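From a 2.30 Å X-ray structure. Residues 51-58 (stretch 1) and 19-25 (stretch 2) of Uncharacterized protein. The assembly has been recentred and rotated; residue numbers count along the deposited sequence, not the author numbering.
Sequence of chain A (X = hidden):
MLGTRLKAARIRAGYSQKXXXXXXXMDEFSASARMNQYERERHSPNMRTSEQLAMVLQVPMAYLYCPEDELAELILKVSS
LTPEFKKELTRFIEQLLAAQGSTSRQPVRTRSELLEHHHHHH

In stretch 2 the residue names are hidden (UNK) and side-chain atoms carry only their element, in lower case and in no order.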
# COMPACT_ATOMS: atom_id res chain seq x y z
N GLU A 51 9.68 -4.92 3.73
CA GLU A 51 9.85 -4.02 4.87
C GLU A 51 11.23 -3.38 4.84
O GLU A 51 11.39 -2.23 5.23
CB GLU A 51 9.66 -4.80 6.17
CG GLU A 51 8.93 -4.03 7.26
CD GLU A 51 8.73 -4.84 8.52
OE1 GLU A 51 8.53 -6.07 8.41
OE2 GLU A 51 8.75 -4.25 9.63
N GLN A 52 12.23 -4.14 4.38
CA GLN A 52 13.60 -3.64 4.31
C GLN A 52 13.72 -2.56 3.24
O GLN A 52 14.36 -1.53 3.45
CB GLN A 52 14.57 -4.78 3.97
CG GLN A 52 14.58 -5.92 4.97
CD GLN A 52 15.59 -6.99 4.61
OE1 GLN A 52 15.34 -8.19 4.81
NE2 GLN A 52 16.74 -6.58 4.09
N LEU A 53 13.11 -2.81 2.08
CA LEU A 53 13.13 -1.87 0.97
C LEU A 53 12.46 -0.56 1.34
O LEU A 53 12.97 0.52 1.05
CB LEU A 53 12.45 -2.48 -0.25
CG LEU A 53 13.20 -3.63 -0.93
CD1 LEU A 53 12.31 -4.31 -1.95
CD2 LEU A 53 14.46 -3.08 -1.58
N ALA A 54 11.29 -0.66 1.98
CA ALA A 54 10.54 0.52 2.39
C ALA A 54 11.35 1.37 3.36
O ALA A 54 11.45 2.59 3.20
CB ALA A 54 9.22 0.10 3.03
N MET A 55 11.93 0.72 4.37
CA MET A 55 12.72 1.43 5.37
C MET A 55 13.87 2.18 4.72
O MET A 55 14.06 3.37 4.94
CB MET A 55 13.26 0.44 6.40
CG MET A 55 13.81 1.08 7.66
SD MET A 55 12.56 2.05 8.53
CE MET A 55 11.45 0.74 9.06
N VAL A 56 14.65 1.46 3.90
CA VAL A 56 15.79 2.05 3.22
C VAL A 56 15.37 3.17 2.28
O VAL A 56 15.89 4.28 2.36
CB VAL A 56 16.56 0.98 2.39
CG1 VAL A 56 17.71 1.63 1.65
CG2 VAL A 56 17.06 -0.11 3.32
N LEU A 57 14.42 2.88 1.40
CA LEU A 57 13.93 3.87 0.44
C LEU A 57 13.23 5.04 1.13
O LEU A 57 13.01 6.08 0.51
CB LEU A 57 12.97 3.22 -0.56
CG LEU A 57 13.61 2.58 -1.80
CD1 LEU A 57 12.54 1.82 -2.57
CD2 LEU A 57 14.23 3.66 -2.66
N GLN A 58 12.88 4.86 2.40
CA GLN A 58 12.22 5.91 3.16
C GLN A 58 10.81 6.21 2.65
O GLN A 58 10.36 7.36 2.69
CB GLN A 58 13.05 7.19 3.14
CG GLN A 58 14.22 7.21 4.11
CD GLN A 58 13.79 7.39 5.55
OE1 GLN A 58 13.21 6.49 6.16
NE2 GLN A 58 14.06 8.58 6.09
N UNK A 19 23.44 0.03 -5.16
CA UNK A 19 23.41 0.64 -3.84
C UNK A 19 22.20 0.14 -3.05
O UNK A 19 22.34 -0.33 -1.92
c UNK A 19 23.37 2.17 -3.94
o UNK A 19 23.86 4.67 -5.30
c UNK A 19 24.74 2.81 -4.08
n UNK A 19 25.49 5.10 -3.82
c UNK A 19 24.65 4.28 -4.45
N UNK A 20 21.02 0.26 -3.64
CA UNK A 20 19.80 -0.19 -2.98
C UNK A 20 19.92 -1.68 -2.67
O UNK A 20 19.58 -2.14 -1.59
c UNK A 20 18.58 0.07 -3.87
c UNK A 20 17.21 -0.42 -3.36
c UNK A 20 17.07 -0.14 -1.87
c UNK A 20 16.10 0.27 -4.13
N UNK A 21 20.42 -2.43 -3.66
CA UNK A 21 20.59 -3.85 -3.50
C UNK A 21 21.46 -4.22 -2.31
O UNK A 21 21.12 -5.12 -1.53
N UNK A 22 22.58 -3.53 -2.15
CA UNK A 22 23.47 -3.81 -1.04
C UNK A 22 22.95 -3.26 0.28
O UNK A 22 23.17 -3.85 1.34
c UNK A 22 27.45 -1.88 -2.89
c UNK A 22 25.61 -3.90 -2.46
c UNK A 22 24.87 -3.24 -1.30
s UNK A 22 27.38 -3.59 -2.38
N UNK A 23 22.24 -2.14 0.23
CA UNK A 23 21.69 -1.54 1.43
C UNK A 23 20.71 -2.47 2.13
O UNK A 23 20.29 -2.21 3.26
c UNK A 23 21.01 -0.21 1.10
c UNK A 23 21.93 1.01 1.13
c UNK A 23 22.33 1.31 2.57
c UNK A 23 21.23 2.21 0.51
N UNK A 24 20.35 -3.57 1.47
CA UNK A 24 19.44 -4.53 2.06
C UNK A 24 20.11 -5.90 2.26
O UNK A 24 19.43 -6.92 2.37
c UNK A 24 17.17 -3.59 1.54
c UNK A 24 18.48 -4.70 -0.26
c UNK A 24 18.15 -4.71 1.22
N UNK A 25 21.44 -5.90 2.30
CA UNK A 25 22.18 -7.13 2.53
C UNK A 25 22.47 -8.06 1.36
O UNK A 25 22.78 -9.23 1.58

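Position 19 sits in a helix that begins earlier in the chain. Its side chain has three carbons, the third carrying one oxygen and one nitrogen: a terminal amide on a two-carbon spacer. The side chain is out of reach of stretch 1. This is glutamine, Q19, and its amide oxygen is hydrogen-bonded elsewhere in the structure.

Position 20 has four side-chain carbons, forked at the second. They reach L53, V56 and L57, all through carbon. The fork after one methylene gives leucine, L20. Its CA-to-CB bond points sideways, yet the t, p rotamer brings the end of the chain nearer: CD1 of L20 lies 3.9 Å from CD2 of L53 and 4.0 Å from CG1 of V56, while CD2 of L20 is 4.1 Å from CG of L57.

Position 21 has no atoms beyond the backbone: glycine, G21. An ideal CB here would point away and find nothing of stretch 1 nearby, so this contact does not explain the glycine.

Position 22 carries two carbons, a sulfur and one more carbon, unbranched, and touches nothing on stretch 1. This is methionine, M22.

Position 23 again shows four carbons forked at the second, and one of them meets V56. This is leucine, L23. Although exposed, it points toward the partner helix, and its CD1 packs 3.7 Å from CG1 of V56. N of L23 is hydrogen-bonded to O of Q19 at 2.8 Å.

Position 24 has three side-chain carbons, one carrying the other two. They meet V56 and L53, while the backbone O faces Q52. Branching at the first carbon identifies valine, V24. It points toward stretch 1, with CG1 of V24 at 3.9 Å from CG2 of V56 and 4.2 Å from CD2 of L53.

Position 25 has no side chain: glycine, G25. Its phi of 83° and psi of 20° would jam a CB against the preceding carbonyl oxygen, so the backbone itself calls for glycine. It closes a type I turn from M22, with N of G25 bonded to O of M22 at 2.8 Å.

The contact is small, 343 Å² summed over both sides, and mostly apolar. The rule on stretch 1 is helical spacing: Q52, L53, V56 and L57 meet the partner, while A54 and M55 stay out of reach. V56 is the hub, touching L20, L23 and V24. V24, inside the M22 to G25 turn, adds its side chain to the packing that L20 and L23 make on V56. NE2 of Q52 gives a weak hydrogen bond to O of V24, 3.2 Å at 128°, a modest polar addition to hydrocarbon packing.

Stretch 2 (19-25) QLGMLVG
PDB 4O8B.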